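Local coordinates for membrane-associated lipoprotein (Ureaplasma parvum, PDB 3K63) that is of unknown function but is a membrane-associated lipoprotein, represented here by its lipoprotein-17 domain and perhaps able to bind lipid, at residues N9-K14 and L56-I61; F17-A22 and L79-M84; L64-D67 and S72-K75; L85-K88 and V93-K96. One frame throughout, in Å; residues are numbered along the deposited sequence.

Contact 1 (N9-K14 and L56-I61); sequences NNIRLK and LDIKII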
loop_
_atom_site.group_PDB
_atom_site.type_symbol
_atom_site.label_atom_id
_atom_site.label_comp_id
_atom_site.label_asym_id
_atom_site.label_seq_id
_atom_site.Cartn_x
_atom_site.Cartn_y
_atom_site.Cartn_z
ATOM N N ASN A 9 -13.063 1.162 -9.795
ATOM C CA ASN A 9 -13.080 -0.290 -9.707
ATOM C C ASN A 9 -11.924 -0.886 -10.496
ATOM O O ASN A 9 -11.835 -2.103 -10.644
ATOM C CB ASN A 9 -14.403 -0.830 -10.248
ATOM C CG ASN A 9 -15.450 -0.990 -9.164
ATOM O OD1 ASN A 9 -16.657 -0.933 -9.433
ATOM N ND2 ASN A 9 -14.998 -1.205 -7.928
ATOM N N ASN A 10 -11.034 -0.032 -10.992
ATOM C CA ASN A 10 -9.890 -0.499 -11.770
ATOM C C ASN A 10 -8.555 -0.096 -11.180
ATOM O O ASN A 10 -7.513 -0.270 -11.809
ATOM C CB ASN A 10 -9.975 0.024 -13.202
ATOM C CG ASN A 10 -10.584 -0.983 -14.147
ATOM O OD1 ASN A 10 -9.902 -1.519 -15.023
ATOM N ND2 ASN A 10 -11.870 -1.257 -13.970
ATOM N N ILE A 11 -8.585 0.457 -9.976
ATOM C CA ILE A 11 -7.355 0.882 -9.333
ATOM C C ILE A 11 -6.611 -0.348 -8.839
ATOM O O ILE A 11 -7.145 -1.134 -8.063
ATOM C CB ILE A 11 -7.646 1.824 -8.151
ATOM C CG1 ILE A 11 -8.422 3.051 -8.650
ATOM C CG2 ILE A 11 -6.347 2.228 -7.492
ATOM C CD1 ILE A 11 -8.693 4.106 -7.596
ATOM N N ARG A 12 -5.385 -0.522 -9.314
ATOM C CA ARG A 12 -4.565 -1.663 -8.935
ATOM C C ARG A 12 -3.099 -1.255 -8.937
ATOM O O ARG A 12 -2.626 -0.588 -9.857
ATOM C CB ARG A 12 -4.814 -2.822 -9.900
ATOM C CG ARG A 12 -5.635 -3.955 -9.290
ATOM C CD ARG A 12 -6.665 -4.507 -10.263
ATOM N NE ARG A 12 -7.953 -3.818 -10.175
ATOM C CZ ARG A 12 -8.793 -3.911 -9.144
ATOM N NH1 ARG A 12 -8.480 -4.668 -8.101
ATOM N NH2 ARG A 12 -9.953 -3.259 -9.160
ATOM N N LEU A 13 -2.387 -1.645 -7.887
ATOM C CA LEU A 13 -0.984 -1.296 -7.743
ATOM C C LEU A 13 -0.172 -1.835 -8.911
ATOM O O LEU A 13 -0.524 -2.844 -9.516
ATOM C CB LEU A 13 -0.445 -1.848 -6.422
ATOM C CG LEU A 13 0.866 -1.266 -5.889
ATOM C CD1 LEU A 13 0.725 0.230 -5.646
ATOM C CD2 LEU A 13 1.234 -1.981 -4.600
ATOM N N LYS A 14 0.913 -1.143 -9.230
ATOM C CA LYS A 14 1.786 -1.535 -10.321
ATOM C C LYS A 14 1.147 -1.316 -11.697
ATOM O O LYS A 14 1.803 -1.466 -12.730
ATOM C CB LYS A 14 2.228 -2.994 -10.134
ATOM C CG LYS A 14 3.528 -3.121 -9.329
ATOM C CD LYS A 14 3.902 -4.558 -8.967
ATOM C CE LYS A 14 3.207 -5.019 -7.692
ATOM N NZ LYS A 14 3.609 -6.403 -7.296
ATOM N N LEU A 56 -8.796 11.289 -11.467
ATOM C CA LEU A 56 -8.668 10.815 -10.093
ATOM C C LEU A 56 -7.402 11.160 -9.318
ATOM O O LEU A 56 -6.337 11.389 -9.902
ATOM C CB LEU A 56 -8.831 9.295 -10.141
ATOM C CG LEU A 56 -8.288 8.352 -9.086
ATOM C CD1 LEU A 56 -9.383 8.131 -8.087
ATOM C CD2 LEU A 56 -7.866 7.039 -9.723
ATOM N N ASP A 57 -7.529 11.236 -7.995
ATOM C CA ASP A 57 -6.353 11.455 -7.161
ATOM C C ASP A 57 -6.310 10.277 -6.209
ATOM O O ASP A 57 -7.302 9.964 -5.539
ATOM C CB ASP A 57 -6.398 12.717 -6.323
ATOM C CG ASP A 57 -5.118 12.885 -5.505
ATOM O OD1 ASP A 57 -4.034 12.779 -6.123
ATOM O OD2 ASP A 57 -5.174 13.111 -4.268
ATOM N N ILE A 58 -5.159 9.621 -6.158
ATOM C CA ILE A 58 -4.968 8.462 -5.301
ATOM C C ILE A 58 -3.941 8.731 -4.218
ATOM O O ILE A 58 -2.790 9.057 -4.517
ATOM C CB ILE A 58 -4.430 7.272 -6.077
ATOM C CG1 ILE A 58 -5.407 6.814 -7.163
ATOM C CG2 ILE A 58 -4.130 6.157 -5.103
ATOM C CD1 ILE A 58 -4.834 5.676 -8.040
ATOM N N LYS A 59 -4.353 8.561 -2.965
ATOM C CA LYS A 59 -3.459 8.738 -1.819
ATOM C C LYS A 59 -3.521 7.499 -0.955
ATOM O O LYS A 59 -4.587 6.911 -0.780
ATOM C CB LYS A 59 -3.899 9.899 -0.943
ATOM C CG LYS A 59 -3.599 11.304 -1.465
ATOM C CD LYS A 59 -2.108 11.548 -1.669
ATOM C CE LYS A 59 -1.840 13.027 -1.968
ATOM N NZ LYS A 59 -2.598 13.556 -3.143
ATOM N N ILE A 60 -2.386 7.073 -0.424
ATOM C CA ILE A 60 -2.401 5.936 0.483
ATOM C C ILE A 60 -2.318 6.652 1.830
ATOM O O ILE A 60 -1.314 7.283 2.139
ATOM C CB ILE A 60 -1.173 5.055 0.300
ATOM C CG1 ILE A 60 -1.282 4.312 -1.033
ATOM C CG2 ILE A 60 -1.037 4.094 1.480
ATOM C CD1 ILE A 60 0.012 3.579 -1.461
ATOM N N ILE A 61 -3.366 6.593 2.633
ATOM C CA ILE A 61 -3.313 7.291 3.911
ATOM C C ILE A 61 -2.824 6.399 5.069
ATOM O O ILE A 61 -2.314 6.915 6.075
ATOM C CB ILE A 61 -4.692 7.959 4.228
ATOM C CG1 ILE A 61 -5.769 6.905 4.485
ATOM C CG2 ILE A 61 -5.113 8.824 3.057
ATOM C CD1 ILE A 61 -7.163 7.528 4.806
#

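Contact 2 (F17-A22 and L79-M84); sequences FDFKLA and LKLSLM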
loop_
_atom_site.group_PDB
_atom_site.type_symbol
_atom_site.label_atom_id
_atom_site.label_comp_id
_atom_site.label_asym_id
_atom_site.label_seq_id
_atom_site.Cartn_x
_atom_site.Cartn_y
_atom_site.Cartn_z
ATOM N N PHE A 17 -1.068 2.893 -10.412
ATOM C CA PHE A 17 -0.083 3.677 -9.685
ATOM C C PHE A 17 0.908 2.805 -8.935
ATOM O O PHE A 17 0.736 1.594 -8.793
ATOM C CB PHE A 17 -0.760 4.595 -8.663
ATOM C CG PHE A 17 -1.301 3.865 -7.453
ATOM C CD1 PHE A 17 -2.379 2.994 -7.578
ATOM C CD2 PHE A 17 -0.723 4.038 -6.192
ATOM C CE1 PHE A 17 -2.877 2.306 -6.472
ATOM C CE2 PHE A 17 -1.217 3.350 -5.077
ATOM C CZ PHE A 17 -2.300 2.482 -5.222
ATOM N N ASP A 18 1.944 3.459 -8.446
ATOM C CA ASP A 18 2.966 2.815 -7.659
ATOM C C ASP A 18 3.294 3.818 -6.572
ATOM O O ASP A 18 2.940 5.000 -6.676
ATOM C CB ASP A 18 4.208 2.541 -8.498
ATOM C CG ASP A 18 4.076 1.287 -9.350
ATOM O OD1 ASP A 18 3.627 0.243 -8.819
ATOM O OD2 ASP A 18 4.437 1.336 -10.550
ATOM N N PHE A 19 3.940 3.352 -5.514
ATOM C CA PHE A 19 4.317 4.250 -4.443
ATOM C C PHE A 19 5.756 3.963 -4.089
ATOM O O PHE A 19 6.300 2.900 -4.397
ATOM C CB PHE A 19 3.430 4.062 -3.203
ATOM C CG PHE A 19 3.569 2.717 -2.550
ATOM C CD1 PHE A 19 2.651 1.701 -2.815
ATOM C CD2 PHE A 19 4.616 2.460 -1.671
ATOM C CE1 PHE A 19 2.770 0.449 -2.213
ATOM C CE2 PHE A 19 4.754 1.214 -1.059
ATOM C CZ PHE A 19 3.826 0.201 -1.330
ATOM N N LYS A 20 6.379 4.932 -3.451
ATOM C CA LYS A 20 7.739 4.778 -3.033
ATOM C C LYS A 20 7.723 5.477 -1.689
ATOM O O LYS A 20 7.081 6.514 -1.529
ATOM C CB LYS A 20 8.667 5.470 -4.033
ATOM C CG LYS A 20 9.998 4.746 -4.204
ATOM C CD LYS A 20 10.886 5.304 -5.325
ATOM C CE LYS A 20 11.602 6.583 -4.893
ATOM N NZ LYS A 20 12.451 7.116 -6.001
ATOM N N LEU A 21 8.394 4.877 -0.715
ATOM C CA LEU A 21 8.451 5.431 0.626
ATOM C C LEU A 21 9.704 6.264 0.838
ATOM O O LEU A 21 10.819 5.843 0.516
ATOM C CB LEU A 21 8.414 4.313 1.663
ATOM C CG LEU A 21 7.070 3.923 2.277
ATOM C CD1 LEU A 21 6.148 3.335 1.235
ATOM C CD2 LEU A 21 7.329 2.920 3.417
ATOM N N ALA A 22 9.513 7.452 1.389
ATOM C CA ALA A 22 10.624 8.351 1.660
ATOM C C ALA A 22 11.749 7.679 2.454
ATOM O O ALA A 22 12.901 8.122 2.413
ATOM C CB ALA A 22 10.123 9.576 2.420
ATOM N N LEU A 79 -0.183 -6.575 2.359
ATOM C CA LEU A 79 -0.523 -5.356 3.082
ATOM C C LEU A 79 -1.907 -4.921 2.645
ATOM O O LEU A 79 -2.370 -5.267 1.554
ATOM C CB LEU A 79 0.466 -4.229 2.777
ATOM C CG LEU A 79 1.815 -4.152 3.495
ATOM C CD1 LEU A 79 2.701 -3.174 2.735
ATOM C CD2 LEU A 79 1.647 -3.713 4.938
ATOM N N LYS A 80 -2.576 -4.177 3.510
ATOM C CA LYS A 80 -3.902 -3.666 3.230
ATOM C C LYS A 80 -3.667 -2.167 3.084
ATOM O O LYS A 80 -3.276 -1.487 4.036
ATOM C CB LYS A 80 -4.806 -3.973 4.422
ATOM C CG LYS A 80 -6.279 -3.643 4.211
ATOM C CD LYS A 80 -7.216 -4.127 5.347
ATOM C CE LYS A 80 -7.384 -5.645 5.318
ATOM N NZ LYS A 80 -8.333 -6.158 6.359
ATOM N N LEU A 81 -3.862 -1.659 1.876
ATOM C CA LEU A 81 -3.669 -0.240 1.603
ATOM C C LEU A 81 -4.953 0.557 1.795
ATOM O O LEU A 81 -5.949 0.347 1.099
ATOM C CB LEU A 81 -3.178 -0.040 0.175
ATOM C CG LEU A 81 -1.675 -0.022 -0.070
ATOM C CD1 LEU A 81 -1.089 -1.373 0.265
ATOM C CD2 LEU A 81 -1.401 0.353 -1.536
ATOM N N SER A 82 -4.937 1.478 2.743
ATOM C CA SER A 82 -6.107 2.294 2.992
ATOM C C SER A 82 -5.941 3.490 2.055
ATOM O O SER A 82 -5.003 4.274 2.209
ATOM C CB SER A 82 -6.125 2.732 4.452
ATOM O OG SER A 82 -7.307 3.432 4.775
ATOM N N LEU A 83 -6.851 3.623 1.089
ATOM C CA LEU A 83 -6.786 4.686 0.095
ATOM C C LEU A 83 -7.797 5.799 0.203
ATOM O O LEU A 83 -8.908 5.615 0.708
ATOM C CB LEU A 83 -6.936 4.088 -1.291
ATOM C CG LEU A 83 -6.046 2.908 -1.652
ATOM C CD1 LEU A 83 -6.596 2.233 -2.909
ATOM C CD2 LEU A 83 -4.627 3.403 -1.858
HETATM N N MSE A 84 -7.400 6.971 -0.275
HETATM C CA MSE A 84 -8.302 8.104 -0.315
HETATM C C MSE A 84 -8.360 8.431 -1.800
HETATM O O MSE A 84 -7.335 8.719 -2.416
HETATM C CB MSE A 84 -7.754 9.295 0.454
HETATM C CG MSE A 84 -8.691 10.469 0.446
HETATM SE SE MSE A 84 -8.141 11.938 1.553
HETATM C CE MSE A 84 -6.548 12.403 0.545
#

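Contact 3 (L64-D67 and S72-K75); sequences LYPD and SANK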
loop_
_atom_site.group_PDB
_atom_site.type_symbol
_atom_site.label_atom_id
_atom_site.label_comp_id
_atom_site.label_asym_id
_atom_site.label_seq_id
_atom_site.Cartn_x
_atom_site.Cartn_y
_atom_site.Cartn_z
ATOM N N LEU A 64 -1.967 -1.144 6.523
ATOM C CA LEU A 64 -2.423 -1.984 7.616
ATOM C C LEU A 64 -2.147 -3.442 7.327
ATOM O O LEU A 64 -2.115 -3.849 6.170
ATOM C CB LEU A 64 -3.915 -1.797 7.819
ATOM C CG LEU A 64 -4.413 -0.396 8.178
ATOM C CD1 LEU A 64 -5.934 -0.329 8.044
ATOM C CD2 LEU A 64 -3.960 -0.043 9.585
ATOM N N TYR A 65 -1.938 -4.227 8.377
ATOM C CA TYR A 65 -1.703 -5.657 8.220
ATOM C C TYR A 65 -3.082 -6.223 7.925
ATOM O O TYR A 65 -4.073 -5.839 8.560
ATOM C CB TYR A 65 -1.165 -6.260 9.514
ATOM C CG TYR A 65 0.201 -5.725 9.894
ATOM C CD1 TYR A 65 1.246 -5.693 8.962
ATOM C CD2 TYR A 65 0.468 -5.276 11.188
ATOM C CE1 TYR A 65 2.525 -5.232 9.311
ATOM C CE2 TYR A 65 1.749 -4.813 11.539
ATOM C CZ TYR A 65 2.766 -4.804 10.594
ATOM O OH TYR A 65 4.039 -4.418 10.943
ATOM N N PRO A 66 -3.180 -7.136 6.957
ATOM C CA PRO A 66 -4.498 -7.690 6.648
ATOM C C PRO A 66 -5.237 -8.236 7.862
ATOM O O PRO A 66 -6.438 -7.991 8.022
ATOM C CB PRO A 66 -4.180 -8.764 5.620
ATOM C CG PRO A 66 -2.973 -8.165 4.907
ATOM C CD PRO A 66 -2.149 -7.713 6.082
ATOM N N ASP A 67 -4.525 -8.961 8.721
ATOM C CA ASP A 67 -5.145 -9.533 9.908
ATOM C C ASP A 67 -4.901 -8.791 11.202
ATOM O O ASP A 67 -5.298 -9.272 12.260
ATOM C CB ASP A 67 -4.686 -10.970 10.114
ATOM C CG ASP A 67 -5.040 -11.855 8.960
ATOM O OD1 ASP A 67 -6.069 -11.575 8.302
ATOM O OD2 ASP A 67 -4.302 -12.838 8.721
ATOM N N SER A 72 1.521 -12.423 10.464
ATOM C CA SER A 72 0.580 -12.898 9.449
ATOM C C SER A 72 0.849 -12.235 8.097
ATOM O O SER A 72 0.811 -12.877 7.046
ATOM C CB SER A 72 -0.854 -12.595 9.899
ATOM O OG SER A 72 -1.804 -13.188 9.033
ATOM N N ALA A 73 1.127 -10.939 8.143
ATOM C CA ALA A 73 1.408 -10.169 6.946
ATOM C C ALA A 73 2.782 -10.518 6.374
ATOM O O ALA A 73 2.933 -10.672 5.163
ATOM C CB ALA A 73 1.326 -8.684 7.268
ATOM N N ASN A 74 3.780 -10.642 7.242
ATOM C CA ASN A 74 5.123 -10.966 6.785
ATOM C C ASN A 74 5.188 -12.343 6.119
ATOM O O ASN A 74 6.014 -12.569 5.243
ATOM C CB ASN A 74 6.120 -10.879 7.951
ATOM C CG ASN A 74 6.543 -9.448 8.251
ATOM O OD1 ASN A 74 6.121 -8.506 7.573
ATOM N ND2 ASN A 74 7.387 -9.282 9.258
ATOM N N LYS A 75 4.313 -13.257 6.529
ATOM C CA LYS A 75 4.285 -14.599 5.943
ATOM C C LYS A 75 3.751 -14.580 4.512
ATOM O O LYS A 75 4.267 -15.289 3.648
ATOM C CB LYS A 75 3.433 -15.550 6.793
ATOM C CG LYS A 75 4.161 -16.152 7.994
ATOM C CD LYS A 75 3.196 -16.852 8.936
ATOM C CE LYS A 75 3.777 -16.928 10.340
ATOM N NZ LYS A 75 2.754 -17.270 11.377
#

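Contact 4 (L85-K88 and V93-K96); sequences LTDK and VYYK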
loop_
_atom_site.group_PDB
_atom_site.type_symbol
_atom_site.label_atom_id
_atom_site.label_comp_id
_atom_site.label_asym_id
_atom_site.label_seq_id
_atom_site.Cartn_x
_atom_site.Cartn_y
_atom_site.Cartn_z
ATOM N N LEU A 85 -9.550 8.354 -2.381
ATOM C CA LEU A 85 -9.725 8.627 -3.806
ATOM C C LEU A 85 -10.553 9.887 -4.018
ATOM O O LEU A 85 -11.709 9.958 -3.587
ATOM C CB LEU A 85 -10.411 7.431 -4.476
ATOM C CG LEU A 85 -9.770 6.069 -4.190
ATOM C CD1 LEU A 85 -10.642 4.952 -4.725
ATOM C CD2 LEU A 85 -8.396 6.018 -4.816
ATOM N N THR A 86 -9.962 10.886 -4.668
ATOM C CA THR A 86 -10.695 12.122 -4.924
ATOM C C THR A 86 -11.183 12.196 -6.364
ATOM O O THR A 86 -10.415 12.026 -7.308
ATOM C CB THR A 86 -9.843 13.355 -4.644
ATOM O OG1 THR A 86 -9.401 13.341 -3.285
ATOM C CG2 THR A 86 -10.651 14.612 -4.877
ATOM N N ASP A 87 -12.477 12.428 -6.514
ATOM C CA ASP A 87 -13.105 12.531 -7.820
ATOM C C ASP A 87 -12.839 13.974 -8.226
ATOM O O ASP A 87 -13.419 14.902 -7.662
ATOM C CB ASP A 87 -14.612 12.293 -7.675
ATOM C CG ASP A 87 -15.339 12.301 -9.005
ATOM O OD1 ASP A 87 -14.853 12.984 -9.934
ATOM O OD2 ASP A 87 -16.403 11.634 -9.109
ATOM N N LYS A 88 -11.956 14.169 -9.195
ATOM C CA LYS A 88 -11.605 15.508 -9.628
ATOM C C LYS A 88 -12.683 16.325 -10.327
ATOM O O LYS A 88 -12.515 17.528 -10.511
ATOM C CB LYS A 88 -10.336 15.445 -10.484
ATOM C CG LYS A 88 -9.101 15.141 -9.661
ATOM C CD LYS A 88 -7.827 15.182 -10.488
ATOM C CE LYS A 88 -6.589 15.092 -9.597
ATOM N NZ LYS A 88 -5.341 14.973 -10.409
ATOM N N VAL A 93 -14.589 13.103 -1.969
ATOM C CA VAL A 93 -13.554 12.192 -1.481
ATOM C C VAL A 93 -14.123 10.809 -1.120
ATOM O O VAL A 93 -15.092 10.710 -0.358
ATOM C CB VAL A 93 -12.892 12.778 -0.220
ATOM C CG1 VAL A 93 -11.798 11.845 0.284
ATOM C CG2 VAL A 93 -12.362 14.164 -0.514
ATOM N N TYR A 94 -13.518 9.749 -1.647
ATOM C CA TYR A 94 -13.983 8.390 -1.350
ATOM C C TYR A 94 -12.838 7.598 -0.761
ATOM O O TYR A 94 -11.678 7.800 -1.129
ATOM C CB TYR A 94 -14.461 7.677 -2.615
ATOM C CG TYR A 94 -15.582 8.388 -3.344
ATOM C CD1 TYR A 94 -16.918 8.166 -3.007
ATOM C CD2 TYR A 94 -15.304 9.299 -4.360
ATOM C CE1 TYR A 94 -17.951 8.829 -3.667
ATOM C CE2 TYR A 94 -16.329 9.971 -5.023
ATOM C CZ TYR A 94 -17.650 9.730 -4.670
ATOM O OH TYR A 94 -18.665 10.415 -5.302
ATOM N N TYR A 95 -13.165 6.695 0.153
ATOM C CA TYR A 95 -12.151 5.866 0.784
ATOM C C TYR A 95 -12.286 4.424 0.317
ATOM O O TYR A 95 -13.382 3.958 0.033
ATOM C CB TYR A 95 -12.272 5.965 2.297
ATOM C CG TYR A 95 -11.932 7.343 2.809
ATOM C CD1 TYR A 95 -12.915 8.324 2.976
ATOM C CD2 TYR A 95 -10.615 7.687 3.077
ATOM C CE1 TYR A 95 -12.583 9.618 3.397
ATOM C CE2 TYR A 95 -10.276 8.967 3.494
ATOM C CZ TYR A 95 -11.259 9.926 3.652
ATOM O OH TYR A 95 -10.888 11.189 4.057
ATOM N N LYS A 96 -11.170 3.718 0.224
ATOM C CA LYS A 96 -11.204 2.341 -0.234
ATOM C C LYS A 96 -10.012 1.557 0.276
ATOM O O LYS A 96 -8.872 2.015 0.193
ATOM C CB LYS A 96 -11.211 2.287 -1.760
ATOM C CG LYS A 96 -11.407 0.884 -2.322
ATOM C CD LYS A 96 -11.193 0.838 -3.827
ATOM C CE LYS A 96 -12.174 -0.128 -4.492
ATOM N NZ LYS A 96 -12.211 -1.487 -3.853
#

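Contact 1 (N9-K14 and L56-I61)
Ile11 drives the apolar part of this contact, reaching from a loop toward Leu56 and Ile58 on strand 56-61. Its two branches divide the work. The CG1 arm ends in CD1, which meets Leu56 tip to tip, with Ile11 CD1 3.7 Å from Leu56 CD2 and 4.1 Å from Leu56 CD1. The shorter branch faces the next inward-pointing strand residue, Ile11 CG2 lying 3.8 Å from Ile58 CD1. CG2 stands opposite the backbone N and CG1 lies beside it (chi1 -59°), a setting that spreads the two methyl ends over two strand residues. All three side chains are buried, and Phe17 touches both Ile11 and Ile58.

No hydrogen bond joins the segments. Within the loop, Arg12 NH2 donates to Asn9 O at 2.7 Å, close to the guanidinium plane but from well above the carbonyl plane, a bent bond (133° at the hydrogen) that spans Ile11. On the strand, Lys59 NZ forms a salt bridge with Asp57 OD2 at 2.8 Å, in which OD2 offers its syn lone pair. Outside the pair, Leu56 O is bonded to Gln49 NE2 and Arg12 N to Thr16 OG1.

The arrangement is that of a connecting loop packed by one aliphatic residue onto the inner, hydrophobic face of an antiparallel beta-sheet, here at its outer strand 56-64.

Contact 2 (F17-A22 and L79-M84)
The hydroxyl of Tyr29 is gripped twice by strand 17-21: it is hydrogen-bonded to the backbone N of Phe19, whose ring packs against Leu81, and to OD1 of the neighbouring Asp18. Tyr29 also brings its own ring against that of Phe19, at about 45° between the planes. Both bonds are made on the strand that carries the two phenylalanines facing strand 79-84.

Across the contact itself everything is apolar. Phe17 and Phe19 alternate with Asp18 and point toward the other strand, where Leu81 and Leu83 point back. Leu81 CD2 is the shared methyl: it lies 4.2 Å from Phe19 CE1 and 4.4 Å from Phe17 CZ, and thus touches both rings. The far end of Phe17 has a second neighbour, since its CZ is 4.2 Å from Leu83 CD2. Each methyl approaches its ring obliquely. Phe17 CG sits between the backbone N and the carbonyl carbon (chi1 73°), and the ring extends from the strand toward the leucines, CZ foremost.

The strand axes approach to 12.2 Å at an angle of 106°, and side chains fill the distance between them. Ile60 of strand 56-64 touches Phe19, Leu81 and Leu83 and packs into the same layer. Two antiparallel sheets, the small one of strands 17-21 and 45-49 and the larger one containing strand 79-87, are here packed against each other through these side chains, as in the hydrophobic core of a layered beta structure with nearly perpendicular strands.

Contact 3 (L64-D67 and S72-K75)
Tyr65 lies against Ala73 where the loop leaving strand 56-64 turns back on helix 70-76, a strand-loop-helix connection. Followed outward, the tyrosine side chain runs past a single methyl group. Tyr65 CB and CG are each 4.1 Å from Ala73 CB, CD1 comes in to 3.4 Å, and CE1 has drawn off to 4.2 Å. The methyl is thus nearest CD1 and meets the ring obliquely. With CG next to the backbone N (chi1 -65°), the ring continues toward helix 34-40, where it stacks on Tyr38 and touches Ser35.

Pro66 adds a second apolar neighbour for the same methyl, its CD lying 3.8 Å from Ala73 CB. Pro34 also touches Ala73, which is buried although the contact as a whole lies at the surface. The carbonyl of Pro66 accepts a hydrogen bond from Lys80 NZ, linking the loop to the strand that follows the helix.

Nearer to solvent, Asp67 and Ser72 supply the polar bond of the contact. Ser72 OG donates to Asp67 OD2 at 2.5 Å, reaching the carboxylate on its anti side and 23° out of its plane.

Contact 4 (L85-K88 and V93-K96)
Leu85 and Tyr94 form an antiparallel hydrogen-bonded pair, exchanging both backbone bonds: Leu85 N to Tyr94 O at 2.5 Å, a value whose shortness is uncertain at this resolution, and Tyr94 N to Leu85 O at 2.7 Å. The first is nearly straight, with an N-H...O angle of 172°. This is the beta hairpin of strands 79-87 and 93-100, close to its connecting turn, and the short segments run at 149° to each other. Thr86 and Val93 follow as a non-hydrogen-bonded pair.

The side chains divide between the two faces of the sheet. On one, Leu85 and Tyr94 stand side by side, while Leu85 CD1 also touches Lys96 CB at 4.0 Å, the two side chains passing at a slant. Phe4 of helix 4-7 covers this face, touching both Leu85 and the Tyr94 ring. On the other, Thr86 OG1 lies 4.1 Å from Val93 CG2, and Met84 packs on Val93.

Asp87 keeps its carboxylate for the turn, OD1 accepting a bond from Lys89 N. Its apolar CB goes to the tyrosine instead: Asp87 CB lies in the plane of the Tyr94 ring, at its edge, 3.9 Å from CE2.

In the fold
Contacts 1, 2 and 4 meet on the three-stranded sheet, in which strand 79-87 is the middle strand. The centre of contact 1 is about 8 Å from that of contact 2 and about 9 Å from that of contact 4. Ile60 CD1 joins the first two by lying 3.5 Å from both Phe19 CD1 and Leu81 CD2; Ile11 CD1 reaches contact 4 at 3.4 Å from Leu85 CD2. Strand 79-87 serves both contacts 2 and 4, whose centres are about 14 Å apart. Contact 3, nested in the chain loop that contact 2 closes, is centred about 15 Å from contact 2 and 25 Å from contact 4; Lys80 N to Leu64 O, 2.7 Å, joins it to contact 2.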